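Local structure of response regulator aspartate phosphatase I (4I1A) at residues E199-L204 with D235-Y240; K209-S214 with H221-S226; L262-F267 with K299-K304. The protein dephosphorylates the sporulation phosphotransferase Spo0F and activates expression, excision and transfer of the mobile element ICEBs1 by inactivating its repressor ImmR. One frame throughout, in Å; residues are numbered along the deposited sequence.

Interaction 1: E199-L204 with D235-Y240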
ATOM      1  N   GLU A 199      -6.170 -10.698  -3.939  1.00 58.92           N
ATOM      2  CA  GLU A 199      -7.277 -10.577  -4.885  1.00 54.54           C
ATOM      3  C   GLU A 199      -7.093  -9.316  -5.725  1.00 58.79           C
ATOM      4  O   GLU A 199      -7.888  -8.378  -5.635  1.00 58.88           O
ATOM      5  CB  GLU A 199      -8.605 -10.524  -4.138  1.00 54.91           C
ATOM      6  CG  GLU A 199      -9.001 -11.831  -3.476  1.00 56.82           C
ATOM      7  CD  GLU A 199      -9.461 -12.883  -4.482  1.00 74.70           C
ATOM      8  OE1 GLU A 199      -9.583 -14.068  -4.101  1.00 82.04           O
ATOM      9  OE2 GLU A 199      -9.709 -12.526  -5.654  1.00 81.99           O
ATOM     10  N   TYR A 200      -6.047  -9.304  -6.548  1.00 50.02           N
ATOM     11  CA  TYR A 200      -5.651  -8.093  -7.259  1.00 60.77           C
ATOM     12  C   TYR A 200      -6.637  -7.652  -8.328  1.00 62.30           C
ATOM     13  O   TYR A 200      -6.769  -6.461  -8.609  1.00 63.99           O
ATOM     14  CB  TYR A 200      -4.230  -8.236  -7.827  1.00 62.85           C
ATOM     15  CG  TYR A 200      -3.160  -8.212  -6.745  1.00 60.36           C
ATOM     16  CD1 TYR A 200      -2.735  -7.011  -6.190  1.00 70.54           C
ATOM     17  CD2 TYR A 200      -2.585  -9.389  -6.276  1.00 56.71           C
ATOM     18  CE1 TYR A 200      -1.765  -6.980  -5.199  1.00 79.28           C
ATOM     19  CE2 TYR A 200      -1.613  -9.371  -5.282  1.00 60.66           C
ATOM     20  CZ  TYR A 200      -1.201  -8.165  -4.751  1.00 76.86           C
ATOM     21  OH  TYR A 200      -0.226  -8.135  -3.767  1.00 79.01           O
ATOM     22  N   GLU A 201      -7.342  -8.609  -8.911  1.00 66.41           N
ATOM     23  CA  GLU A 201      -8.354  -8.298  -9.909  1.00 63.29           C
ATOM     24  C   GLU A 201      -9.534  -7.561  -9.265  1.00 65.44           C
ATOM     25  O   GLU A 201     -10.082  -6.610  -9.830  1.00 65.67           O
ATOM     26  CB  GLU A 201      -8.829  -9.589 -10.576  1.00 72.00           C
ATOM     27  CG  GLU A 201      -9.103  -9.466 -12.060  1.00 94.20           C
ATOM     28  CD  GLU A 201      -8.803 -10.754 -12.798  1.00114.40           C
ATOM     29  OE1 GLU A 201      -7.736 -11.351 -12.524  1.00115.48           O
ATOM     30  OE2 GLU A 201      -9.634 -11.172 -13.638  1.00124.12           O
ATOM     31  N   ARG A 202      -9.924  -8.004  -8.075  1.00 70.38           N
ATOM     32  CA  ARG A 202     -11.055  -7.404  -7.379  1.00 73.72           C
ATOM     33  C   ARG A 202     -10.692  -6.030  -6.830  1.00 66.16           C
ATOM     34  O   ARG A 202     -11.521  -5.104  -6.825  1.00 64.28           O
ATOM     35  CB  ARG A 202     -11.554  -8.332  -6.270  1.00 74.00           C
ATOM     36  CG  ARG A 202     -12.200  -9.609  -6.791  1.00 78.98           C
ATOM     37  CD  ARG A 202     -12.614 -10.518  -5.644  1.00 78.93           C
ATOM     38  NE  ARG A 202     -13.180 -11.786  -6.100  1.00 75.18           N
ATOM     39  CZ  ARG A 202     -14.484 -12.007  -6.253  1.00 79.16           C
ATOM     40  NH1 ARG A 202     -15.357 -11.038  -5.994  1.00 77.33           N
ATOM     41  NH2 ARG A 202     -14.916 -13.197  -6.661  1.00 81.26           N
ATOM     42  N   ALA A 203      -9.442  -5.910  -6.387  1.00 55.66           N
ATOM     43  CA  ALA A 203      -8.898  -4.651  -5.894  1.00 61.10           C
ATOM     44  C   ALA A 203      -8.790  -3.612  -7.020  1.00 63.64           C
ATOM     45  O   ALA A 203      -9.050  -2.427  -6.810  1.00 62.13           O
ATOM     46  CB  ALA A 203      -7.553  -4.878  -5.235  1.00 51.40           C
ATOM     47  N   LEU A 204      -8.423  -4.059  -8.216  1.00 57.66           N
ATOM     48  CA  LEU A 204      -8.426  -3.176  -9.375  1.00 59.46           C
ATOM     49  C   LEU A 204      -9.830  -2.622  -9.676  1.00 70.22           C
ATOM     50  O   LEU A 204      -9.981  -1.446 -10.023  1.00 72.01           O
ATOM     51  CB  LEU A 204      -7.854  -3.892 -10.606  1.00 59.55           C
ATOM     52  CG  LEU A 204      -7.899  -3.063 -11.895  1.00 65.07           C
ATOM     53  CD1 LEU A 204      -6.896  -1.904 -11.843  1.00 54.86           C
ATOM     54  CD2 LEU A 204      -7.686  -3.929 -13.128  1.00 66.68           C
ATOM     55  N   ASP A 235       0.591  -3.998 -12.216  1.00 62.09           N
ATOM     56  CA  ASP A 235       1.932  -4.570 -12.091  1.00 58.72           C
ATOM     57  C   ASP A 235       1.843  -5.994 -11.552  1.00 59.05           C
ATOM     58  O   ASP A 235       2.506  -6.905 -12.051  1.00 63.44           O
ATOM     59  CB  ASP A 235       2.809  -3.688 -11.169  1.00 59.45           C
ATOM     60  CG  ASP A 235       4.151  -4.330 -10.825  1.00 58.31           C
ATOM     61  OD1 ASP A 235       4.783  -4.923 -11.719  1.00 60.27           O
ATOM     62  OD2 ASP A 235       4.576  -4.251  -9.654  1.00 63.32           O
ATOM     63  N   GLU A 236       1.020  -6.175 -10.526  1.00 57.72           N
ATOM     64  CA  GLU A 236       0.765  -7.493  -9.959  1.00 69.47           C
ATOM     65  C   GLU A 236       0.091  -8.427 -10.956  1.00 73.30           C
ATOM     66  O   GLU A 236       0.346  -9.629 -10.961  1.00 79.45           O
ATOM     67  CB  GLU A 236      -0.113  -7.373  -8.707  1.00 76.24           C
ATOM     68  CG  GLU A 236       0.586  -6.706  -7.544  1.00 81.48           C
ATOM     69  CD  GLU A 236       1.730  -7.544  -7.006  1.00 86.99           C
ATOM     70  OE1 GLU A 236       1.632  -8.793  -7.070  1.00 88.43           O
ATOM     71  OE2 GLU A 236       2.725  -6.957  -6.526  1.00 83.00           O
ATOM     72  N   LEU A 237      -0.779  -7.875 -11.792  1.00 68.89           N
ATOM     73  CA  LEU A 237      -1.482  -8.680 -12.776  1.00 66.08           C
ATOM     74  C   LEU A 237      -0.626  -8.857 -14.021  1.00 62.50           C
ATOM     75  O   LEU A 237      -1.045  -9.478 -14.996  1.00 66.53           O
ATOM     76  CB  LEU A 237      -2.821  -8.038 -13.127  1.00 66.60           C
ATOM     77  CG  LEU A 237      -3.859  -8.058 -12.005  1.00 62.98           C
ATOM     78  CD1 LEU A 237      -5.058  -7.192 -12.372  1.00 62.93           C
ATOM     79  CD2 LEU A 237      -4.290  -9.504 -11.689  1.00 53.53           C
ATOM     80  N   LYS A 238       0.574  -8.290 -13.976  1.00 68.24           N
ATOM     81  CA  LYS A 238       1.535  -8.368 -15.069  1.00 68.08           C
ATOM     82  C   LYS A 238       1.068  -7.718 -16.377  1.00 73.99           C
ATOM     83  O   LYS A 238       1.599  -8.015 -17.454  1.00 80.36           O
ATOM     84  CB  LYS A 238       1.997  -9.816 -15.278  1.00 78.84           C
ATOM     85  CG  LYS A 238       2.381 -10.483 -13.970  1.00 89.10           C
ATOM     86  CD  LYS A 238       3.185 -11.749 -14.164  1.00102.00           C
ATOM     87  CE  LYS A 238       3.599 -12.316 -12.806  1.00110.21           C
ATOM     88  NZ  LYS A 238       4.180 -11.269 -11.898  1.00104.15           N
ATOM     89  N   GLU A 239       0.085  -6.825 -16.296  1.00 70.46           N
ATOM     90  CA  GLU A 239      -0.166  -5.947 -17.427  1.00 74.74           C
ATOM     91  C   GLU A 239       0.622  -4.646 -17.251  1.00 74.08           C
ATOM     92  O   GLU A 239       0.086  -3.610 -16.852  1.00 73.23           O
ATOM     93  CB  GLU A 239      -1.652  -5.693 -17.677  1.00 80.49           C
ATOM     94  CG  GLU A 239      -1.972  -5.536 -19.187  1.00109.83           C
ATOM     95  CD  GLU A 239      -0.962  -4.645 -19.940  1.00101.56           C
ATOM     96  OE1 GLU A 239       0.084  -5.152 -20.417  1.00 96.58           O
ATOM     97  OE2 GLU A 239      -1.211  -3.427 -20.051  1.00 95.88           O
ATOM     98  N   TYR A 240       1.904  -4.733 -17.581  1.00 72.98           N
ATOM     99  CA  TYR A 240       2.864  -3.669 -17.349  1.00 64.50           C
ATOM    100  C   TYR A 240       2.623  -2.414 -18.190  1.00 62.22           C
ATOM    101  O   TYR A 240       2.951  -1.309 -17.757  1.00 60.19           O
ATOM    102  CB  TYR A 240       4.271  -4.208 -17.587  1.00 63.61           C
ATOM    103  CG  TYR A 240       4.627  -5.378 -16.694  1.00 62.97           C
ATOM    104  CD1 TYR A 240       4.333  -5.358 -15.335  1.00 54.11           C
ATOM    105  CD2 TYR A 240       5.258  -6.509 -17.213  1.00 63.14           C
ATOM    106  CE1 TYR A 240       4.657  -6.433 -14.514  1.00 57.71           C
ATOM    107  CE2 TYR A 240       5.585  -7.589 -16.402  1.00 57.11           C
ATOM    108  CZ  TYR A 240       5.282  -7.548 -15.053  1.00 63.41           C
ATOM    109  OH  TYR A 240       5.612  -8.615 -14.245  1.00 62.05           O
TER

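Interaction 2: K209-S214 with H221-S226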
ATOM      1  N   LYS A 209     -13.237   2.260  -9.607  1.00 73.80           N
ATOM      2  CA  LYS A 209     -14.387   3.035  -9.170  1.00 75.03           C
ATOM      3  C   LYS A 209     -13.900   4.301  -8.490  1.00 72.65           C
ATOM      4  O   LYS A 209     -14.443   5.378  -8.700  1.00 77.95           O
ATOM      5  CB  LYS A 209     -15.288   2.227  -8.230  1.00 74.31           C
ATOM      6  CG  LYS A 209     -16.112   1.160  -8.937  1.00 87.49           C
ATOM      7  CD  LYS A 209     -17.306   0.711  -8.089  1.00 93.68           C
ATOM      8  CE  LYS A 209     -16.868  -0.016  -6.824  1.00 97.33           C
ATOM      9  NZ  LYS A 209     -17.975  -0.128  -5.824  1.00100.34           N
ATOM     10  N   SER A 210     -12.855   4.170  -7.687  1.00 70.47           N
ATOM     11  CA  SER A 210     -12.303   5.313  -6.975  1.00 69.67           C
ATOM     12  C   SER A 210     -11.860   6.414  -7.931  1.00 73.98           C
ATOM     13  O   SER A 210     -12.109   7.593  -7.685  1.00 78.35           O
ATOM     14  CB  SER A 210     -11.143   4.861  -6.088  1.00 67.82           C
ATOM     15  OG  SER A 210     -11.597   3.895  -5.151  1.00 65.76           O
ATOM     16  N   LEU A 211     -11.224   6.013  -9.029  1.00 72.69           N
ATOM     17  CA  LEU A 211     -10.754   6.940 -10.055  1.00 69.32           C
ATOM     18  C   LEU A 211     -11.903   7.719 -10.678  1.00 78.51           C
ATOM     19  O   LEU A 211     -11.786   8.918 -10.919  1.00 81.28           O
ATOM     20  CB  LEU A 211      -9.989   6.192 -11.152  1.00 68.94           C
ATOM     21  CG  LEU A 211      -9.432   7.070 -12.278  1.00 69.86           C
ATOM     22  CD1 LEU A 211      -8.516   8.141 -11.703  1.00 70.02           C
ATOM     23  CD2 LEU A 211      -8.696   6.242 -13.328  1.00 67.20           C
ATOM     24  N   GLU A 212     -13.010   7.031 -10.939  1.00 82.37           N
ATOM     25  CA  GLU A 212     -14.169   7.672 -11.537  1.00 86.25           C
ATOM     26  C   GLU A 212     -14.705   8.758 -10.606  1.00 87.46           C
ATOM     27  O   GLU A 212     -14.936   9.886 -11.031  1.00 88.53           O
ATOM     28  CB  GLU A 212     -15.258   6.646 -11.854  1.00 97.52           C
ATOM     29  CG  GLU A 212     -14.874   5.601 -12.903  1.00111.33           C
ATOM     30  CD  GLU A 212     -15.976   4.567 -13.142  1.00127.14           C
ATOM     31  OE1 GLU A 212     -17.134   4.967 -13.417  1.00131.83           O
ATOM     32  OE2 GLU A 212     -15.684   3.351 -13.049  1.00126.18           O
ATOM     33  N   ILE A 213     -14.876   8.416  -9.332  1.00 84.87           N
ATOM     34  CA  ILE A 213     -15.411   9.353  -8.344  1.00 82.90           C
ATOM     35  C   ILE A 213     -14.444  10.507  -8.100  1.00 83.40           C
ATOM     36  O   ILE A 213     -14.857  11.658  -7.969  1.00 80.00           O
ATOM     37  CB  ILE A 213     -15.740   8.643  -7.011  1.00 83.19           C
ATOM     38  CG1 ILE A 213     -16.945   7.711  -7.186  1.00 78.63           C
ATOM     39  CG2 ILE A 213     -16.015   9.657  -5.904  1.00 85.17           C
ATOM     40  CD1 ILE A 213     -17.189   6.790  -5.997  1.00 75.56           C
ATOM     41  N   SER A 214     -13.152  10.201  -8.060  1.00 85.07           N
ATOM     42  CA  SER A 214     -12.139  11.234  -7.870  1.00 84.98           C
ATOM     43  C   SER A 214     -12.133  12.211  -9.039  1.00 90.63           C
ATOM     44  O   SER A 214     -11.761  13.376  -8.887  1.00 90.60           O
ATOM     45  CB  SER A 214     -10.755  10.606  -7.708  1.00 78.25           C
ATOM     46  OG  SER A 214     -10.724   9.742  -6.586  1.00 80.53           O
ATOM     47  N   HIS A 221      -5.634  14.963  -5.555  1.00 82.57           N
ATOM     48  CA  HIS A 221      -4.788  13.994  -4.876  1.00 77.36           C
ATOM     49  C   HIS A 221      -5.383  12.586  -4.902  1.00 77.62           C
ATOM     50  O   HIS A 221      -4.649  11.596  -4.998  1.00 71.90           O
ATOM     51  CB  HIS A 221      -4.497  14.418  -3.437  1.00 78.94           C
ATOM     52  CG  HIS A 221      -3.391  13.637  -2.809  1.00 83.82           C
ATOM     53  ND1 HIS A 221      -3.581  12.809  -1.718  1.00 87.20           N
ATOM     54  CD2 HIS A 221      -2.081  13.526  -3.133  1.00 78.10           C
ATOM     55  CE1 HIS A 221      -2.439  12.242  -1.395  1.00 81.53           C
ATOM     56  NE2 HIS A 221      -1.508  12.657  -2.237  1.00 78.04           N
ATOM     57  N   LEU A 222      -6.709  12.500  -4.816  1.00 78.77           N
ATOM     58  CA  LEU A 222      -7.391  11.214  -4.899  1.00 71.12           C
ATOM     59  C   LEU A 222      -7.313  10.624  -6.306  1.00 72.40           C
ATOM     60  O   LEU A 222      -7.341   9.404  -6.474  1.00 67.75           O
ATOM     61  CB  LEU A 222      -8.836  11.350  -4.444  1.00 73.02           C
ATOM     62  CG  LEU A 222      -8.969  11.563  -2.937  1.00 74.87           C
ATOM     63  CD1 LEU A 222     -10.419  11.485  -2.500  1.00 79.88           C
ATOM     64  CD2 LEU A 222      -8.118  10.549  -2.188  1.00 73.56           C
ATOM     65  N   ILE A 223      -7.206  11.489  -7.312  1.00 74.44           N
ATOM     66  CA  ILE A 223      -7.033  11.042  -8.690  1.00 72.76           C
ATOM     67  C   ILE A 223      -5.667  10.376  -8.848  1.00 70.25           C
ATOM     68  O   ILE A 223      -5.547   9.282  -9.414  1.00 74.40           O
ATOM     69  CB  ILE A 223      -7.165  12.217  -9.687  1.00 81.87           C
ATOM     70  CG1 ILE A 223      -8.631  12.619  -9.844  1.00 83.46           C
ATOM     71  CG2 ILE A 223      -6.572  11.858 -11.045  1.00 81.11           C
ATOM     72  CD1 ILE A 223      -8.858  13.864 -10.744  1.00 82.27           C
ATOM     73  N   ALA A 224      -4.636  11.029  -8.326  1.00 63.46           N
ATOM     74  CA  ALA A 224      -3.290  10.462  -8.370  1.00 61.66           C
ATOM     75  C   ALA A 224      -3.188   9.210  -7.515  1.00 59.14           C
ATOM     76  O   ALA A 224      -2.494   8.260  -7.873  1.00 61.03           O
ATOM     77  CB  ALA A 224      -2.267  11.483  -7.927  1.00 63.11           C
ATOM     78  N   MET A 225      -3.870   9.206  -6.377  1.00 61.67           N
ATOM     79  CA  MET A 225      -3.826   8.035  -5.510  1.00 62.32           C
ATOM     80  C   MET A 225      -4.476   6.827  -6.178  1.00 58.32           C
ATOM     81  O   MET A 225      -3.947   5.721  -6.111  1.00 61.11           O
ATOM     82  CB  MET A 225      -4.440   8.332  -4.143  1.00 64.99           C
ATOM     83  CG  MET A 225      -3.526   9.140  -3.240  1.00 65.96           C
ATOM     84  SD  MET A 225      -4.143   9.263  -1.550  1.00102.65           S
ATOM     85  CE  MET A 225      -3.923   7.579  -0.976  1.00123.53           C
ATOM     86  N   SER A 226      -5.595   7.052  -6.858  1.00 65.80           N
ATOM     87  CA  SER A 226      -6.241   5.988  -7.618  1.00 67.68           C
ATOM     88  C   SER A 226      -5.342   5.488  -8.747  1.00 62.79           C
ATOM     89  O   SER A 226      -5.136   4.286  -8.893  1.00 65.83           O
ATOM     90  CB  SER A 226      -7.572   6.461  -8.194  1.00 70.55           C
ATOM     91  OG  SER A 226      -8.455   6.859  -7.170  1.00 73.93           O
TER

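Interaction 3: L262-F267 with K299-K304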
ATOM      1  N   LEU A 262       5.390  10.361  -4.296  1.00 69.54           N
ATOM      2  CA  LEU A 262       6.203  10.539  -5.490  1.00 63.95           C
ATOM      3  C   LEU A 262       7.268   9.451  -5.570  1.00 57.61           C
ATOM      4  O   LEU A 262       7.488   8.860  -6.621  1.00 53.32           O
ATOM      5  CB  LEU A 262       6.857  11.915  -5.461  1.00 61.56           C
ATOM      6  CG  LEU A 262       7.760  12.305  -6.626  1.00 63.43           C
ATOM      7  CD1 LEU A 262       7.075  11.991  -7.931  1.00 59.91           C
ATOM      8  CD2 LEU A 262       8.084  13.799  -6.552  1.00 70.73           C
ATOM      9  N   THR A 263       7.910   9.166  -4.444  1.00 57.32           N
ATOM     10  CA  THR A 263       9.013   8.212  -4.432  1.00 58.71           C
ATOM     11  C   THR A 263       8.548   6.791  -4.771  1.00 57.50           C
ATOM     12  O   THR A 263       9.172   6.085  -5.570  1.00 61.12           O
ATOM     13  CB  THR A 263       9.745   8.224  -3.072  1.00 57.12           C
ATOM     14  OG1 THR A 263      10.205   9.558  -2.788  1.00 63.72           O
ATOM     15  CG2 THR A 263      10.928   7.286  -3.116  1.00 52.25           C
ATOM     16  N   LYS A 264       7.442   6.387  -4.155  1.00 52.15           N
ATOM     17  CA  LYS A 264       6.886   5.053  -4.319  1.00 52.85           C
ATOM     18  C   LYS A 264       6.398   4.827  -5.757  1.00 54.72           C
ATOM     19  O   LYS A 264       6.560   3.750  -6.328  1.00 55.98           O
ATOM     20  CB  LYS A 264       5.746   4.873  -3.313  1.00 55.33           C
ATOM     21  CG  LYS A 264       4.786   3.749  -3.624  1.00 59.88           C
ATOM     22  CD  LYS A 264       3.853   3.471  -2.458  1.00 61.87           C
ATOM     23  CE  LYS A 264       3.125   2.136  -2.660  1.00 71.17           C
ATOM     24  NZ  LYS A 264       2.040   1.879  -1.664  1.00 78.86           N
ATOM     25  N   THR A 265       5.801   5.862  -6.331  1.00 48.75           N
ATOM     26  CA  THR A 265       5.363   5.851  -7.719  1.00 54.27           C
ATOM     27  C   THR A 265       6.551   5.718  -8.690  1.00 59.48           C
ATOM     28  O   THR A 265       6.471   4.988  -9.676  1.00 56.82           O
ATOM     29  CB  THR A 265       4.586   7.155  -8.024  1.00 52.55           C
ATOM     30  OG1 THR A 265       3.503   7.278  -7.101  1.00 55.03           O
ATOM     31  CG2 THR A 265       4.049   7.193  -9.456  1.00 45.49           C
ATOM     32  N   LEU A 266       7.644   6.432  -8.426  1.00 52.19           N
ATOM     33  CA  LEU A 266       8.826   6.328  -9.288  1.00 53.10           C
ATOM     34  C   LEU A 266       9.466   4.963  -9.122  1.00 44.99           C
ATOM     35  O   LEU A 266       9.999   4.379 -10.069  1.00 47.18           O
ATOM     36  CB  LEU A 266       9.849   7.434  -8.986  1.00 51.96           C
ATOM     37  CG  LEU A 266       9.496   8.808  -9.557  1.00 55.86           C
ATOM     38  CD1 LEU A 266      10.219   9.910  -8.786  1.00 58.35           C
ATOM     39  CD2 LEU A 266       9.814   8.870 -11.066  1.00 50.71           C
ATOM     40  N   PHE A 267       9.404   4.446  -7.908  1.00 45.91           N
ATOM     41  CA  PHE A 267       9.973   3.141  -7.652  1.00 46.88           C
ATOM     42  C   PHE A 267       9.232   2.083  -8.463  1.00 50.62           C
ATOM     43  O   PHE A 267       9.849   1.300  -9.202  1.00 53.00           O
ATOM     44  CB  PHE A 267       9.946   2.812  -6.156  1.00 43.52           C
ATOM     45  CG  PHE A 267      10.383   1.411  -5.854  1.00 49.16           C
ATOM     46  CD1 PHE A 267      11.731   1.119  -5.688  1.00 40.81           C
ATOM     47  CD2 PHE A 267       9.455   0.370  -5.785  1.00 48.75           C
ATOM     48  CE1 PHE A 267      12.150  -0.177  -5.435  1.00 42.13           C
ATOM     49  CE2 PHE A 267       9.869  -0.934  -5.537  1.00 48.95           C
ATOM     50  CZ  PHE A 267      11.218  -1.207  -5.358  1.00 53.98           C
ATOM     51  N   LYS A 299      14.842   6.471   3.882  1.00 76.63           N
ATOM     52  CA  LYS A 299      15.786   5.364   3.989  1.00 69.83           C
ATOM     53  C   LYS A 299      15.188   4.055   3.478  1.00 70.66           C
ATOM     54  O   LYS A 299      15.905   3.194   2.962  1.00 72.78           O
ATOM     55  CB  LYS A 299      16.256   5.225   5.433  1.00 76.90           C
ATOM     56  CG  LYS A 299      15.944   6.451   6.275  1.00 99.07           C
ATOM     57  CD  LYS A 299      15.168   6.105   7.541  1.00112.93           C
ATOM     58  CE  LYS A 299      16.094   5.920   8.740  1.00123.60           C
ATOM     59  NZ  LYS A 299      15.355   5.505   9.970  1.00126.30           N
ATOM     60  N   GLU A 300      13.869   3.920   3.585  1.00 63.44           N
ATOM     61  CA  GLU A 300      13.201   2.711   3.102  1.00 63.40           C
ATOM     62  C   GLU A 300      13.274   2.564   1.577  1.00 57.20           C
ATOM     63  O   GLU A 300      13.588   1.487   1.071  1.00 49.90           O
ATOM     64  CB  GLU A 300      11.742   2.654   3.571  1.00 59.73           C
ATOM     65  CG  GLU A 300      10.879   1.653   2.815  1.00 61.29           C
ATOM     66  CD  GLU A 300       9.390   1.963   2.916  1.00 65.02           C
ATOM     67  OE1 GLU A 300       8.576   1.244   2.285  1.00 60.03           O
ATOM     68  OE2 GLU A 300       9.036   2.924   3.634  1.00 60.46           O
ATOM     69  N   TYR A 301      12.971   3.629   0.839  1.00 52.55           N
ATOM     70  CA  TYR A 301      12.991   3.505  -0.612  1.00 56.00           C
ATOM     71  C   TYR A 301      14.420   3.552  -1.146  1.00 59.84           C
ATOM     72  O   TYR A 301      14.731   2.983  -2.199  1.00 57.36           O
ATOM     73  CB  TYR A 301      12.045   4.504  -1.284  1.00 54.57           C
ATOM     74  CG  TYR A 301      10.652   3.931  -1.330  1.00 59.59           C
ATOM     75  CD1 TYR A 301      10.275   3.052  -2.339  1.00 52.26           C
ATOM     76  CD2 TYR A 301       9.738   4.202  -0.323  1.00 61.87           C
ATOM     77  CE1 TYR A 301       9.017   2.491  -2.362  1.00 51.40           C
ATOM     78  CE2 TYR A 301       8.482   3.646  -0.333  1.00 58.62           C
ATOM     79  CZ  TYR A 301       8.122   2.795  -1.353  1.00 63.72           C
ATOM     80  OH  TYR A 301       6.861   2.253  -1.353  1.00 75.27           O
ATOM     81  N   SER A 302      15.292   4.193  -0.378  1.00 56.55           N
ATOM     82  CA  SER A 302      16.719   4.186  -0.673  1.00 55.79           C
ATOM     83  C   SER A 302      17.239   2.744  -0.690  1.00 56.03           C
ATOM     84  O   SER A 302      17.936   2.341  -1.612  1.00 64.35           O
ATOM     85  CB  SER A 302      17.468   5.041   0.347  1.00 56.57           C
ATOM     86  OG  SER A 302      18.863   4.953   0.154  1.00 81.47           O
ATOM     87  N   ALA A 303      16.863   1.960   0.314  1.00 52.56           N
ATOM     88  CA  ALA A 303      17.197   0.539   0.338  1.00 52.35           C
ATOM     89  C   ALA A 303      16.490  -0.215  -0.797  1.00 54.85           C
ATOM     90  O   ALA A 303      17.067  -1.107  -1.435  1.00 53.75           O
ATOM     91  CB  ALA A 303      16.854  -0.071   1.694  1.00 48.07           C
ATOM     92  N   LYS A 304      15.247   0.154  -1.070  1.00 43.23           N
ATOM     93  CA  LYS A 304      14.525  -0.519  -2.134  1.00 45.25           C
ATOM     94  C   LYS A 304      15.108  -0.236  -3.523  1.00 45.25           C
ATOM     95  O   LYS A 304      15.235  -1.155  -4.338  1.00 45.46           O
ATOM     96  CB  LYS A 304      13.021  -0.215  -2.056  1.00 48.10           C
ATOM     97  CG  LYS A 304      12.335  -0.920  -0.878  1.00 48.57           C
ATOM     98  CD  LYS A 304      10.923  -0.399  -0.625  1.00 58.30           C
ATOM     99  CE  LYS A 304      10.223  -1.286   0.411  1.00 61.36           C
ATOM    100  NZ  LYS A 304       8.976  -0.686   0.955  1.00 55.60           N
TER

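Interaction 1: E199-L204 with D235-Y240
The aliphatic part of E236 lies over one face of the Y200 phenol ring, and this overlap forms the heart of a surface contact between the start of helix 200-215 and the end of helix 220-236. E236 sets its CG anti to its own carbonyl carbon (chi1 -68°), which places that methylene over the ring. Its CG stands 3.6 Å from the Y200 ring centroid, a CH-pi contact displaced toward the rim, and comes within 3.3 Å of Y200 CE1. The bend at chi2 (-67°) then sets CD beside Y200 CZ and OH, and the chain runs from the CB end of the ring toward its hydroxyl. The carboxylate lies just beyond the rim, its plane 20° from that of the phenol and E236 OE1 3.7 Å from Y200 CZ.

L237, the next residue along, packs against the CB end of Y200 and the turn that follows. One of its methyls, CD2, rests 4.1 Å from Y200 CB and has E201 OE1 at 4.0 Å, while its CD1 meets L204 CD2 at 4.3 Å. L237 thus spans the first turn of helix 200-215. Beyond L237 the helix terminates in a Schellman motif, with K238 at positive phi, and E239 then caps helix 240-257. The two segments lie in the predicted third and fourth tetratricopeptide repeats, and Y200 also leans on I195 of helix 180-196.

No hydrogen bond or salt bridge crosses between the segments. The interaction probably rests on dispersion and the CH-pi contact, with the methylene next to the carboxylate supplying the shortest approach. The charge itself sits past the rim, where it is likely to gain little from the electron-rich ring.

Interaction 2: K209-S214 with H221-S226
S214 and S226 face the opposing helix across an antiparallel helical hairpin, formed where helix 200-215 turns into helix 220-236 in the tetratricopeptide repeat domain. The axes of the two short segments run at 160° and approach to 8.5 Å. The CA atoms of L211 and S226, like those of S214 and I223, are 5.2 Å apart. Small residues at two of these four positions suit such close packing.

In the first shell, S214 OG meets L222 CB at 3.3 Å, and S214 CB touches I223 CG1 at 3.6 Å. The isoleucine lays its CG1 and CD1 beside the S214 carbonyl oxygen. One turn away the pattern is reversed: S226 sends its side chain toward helix 200-215, where its CB packs against L211 CB at 3.8 Å and its OG lies beside the backbone of S210 and L211. L211 has CG anti to the backbone N (chi1 -179°), and its CD1 lies 3.9 Å from I223 O and close to S226 CB, with I223 CG2 a little farther. No hydrogen bond joins the two segments.

The polarity of this buried seam is instead dealt with largely within each helix, and for S210 also by Q187 of helix 180-196. S214 OG donates to S210 O, and S210 OG is hydrogen-bonded to Q187 and to the backbone oxygen of Q206. Farther out, helix 240-257 covers the apolar flank, with H246 against L211 and I253 against I223, while F188 of helix 180-196 touches S210.

S214 and S226 both turn their hydroxyls back onto the carbonyl one turn earlier. S226 OG donates to L222 O at 2.9 Å, and this oxygen also accepts the S226 N-H, the two donors arriving from opposite faces of the carbonyl plane.

Interaction 3: L262-F267 with K299-K304
Y301 reaches from helix 299-313 into the side of helix 261-275, and six of its eight side-chain atoms find a close partner there. Its CB meets T263 CG2 at 3.5 Å, the threonine and tyrosine side chains passing in opposite senses, and the same methyl touches CG. Next, CD1 lies 3.8 Å from F267 CB, and CE1 approaches F267 CG as the tyrosine edge turns toward the phenylalanine face; the offset edge-to-face pair has its planes at 68°. CZ is 3.7 Å from K264 CB, with K264 CA over one face of the ring and K304 CD over the opposite one. At the tip, OH rests against the K264 chain, 3.4 Å from K264 CG.

F267, with CG anti to the backbone N (chi1 174°), also meets K304: its CE1 is 3.5 Å from K304 CB, and K304 O lies at the ring edge. An alanine in place of F267 would keep CB against Y301 CD1 but would probably leave the Y301 edge without its aromatic face and open a gap beside K304 CB.

The two helical segments run almost parallel, 11° apart, as next-but-one neighbours in an all-helical solenoid. Helix 279-295 lies between them in sequence and packs on T263 through I292 and A293; helix 220-236 meets K264 through I232, while K304 forms a salt bridge with D336 of helix 334-351.

Followed from the N terminus, the chain enters helix 200-215 through 199-204, the first half of interaction 1. Interaction 2 opens later on that helix and closes first, across the short turn between the two helices, six residues separating 209-214 from 221-226. Interaction 1 then closes at 235-240, so its longer loop encloses interaction 2. The two pin opposite ends of one helical hairpin, their centres about 17 Å apart. Interaction 3 follows in series: 262-267 and 299-304 close a loop containing helix 279-295, joining helices 261-275 and 299-313. No loops cross. Together the contacts combine pairing of consecutive helices with next-but-one packing, the two levels on which a tetratricopeptide solenoid is built.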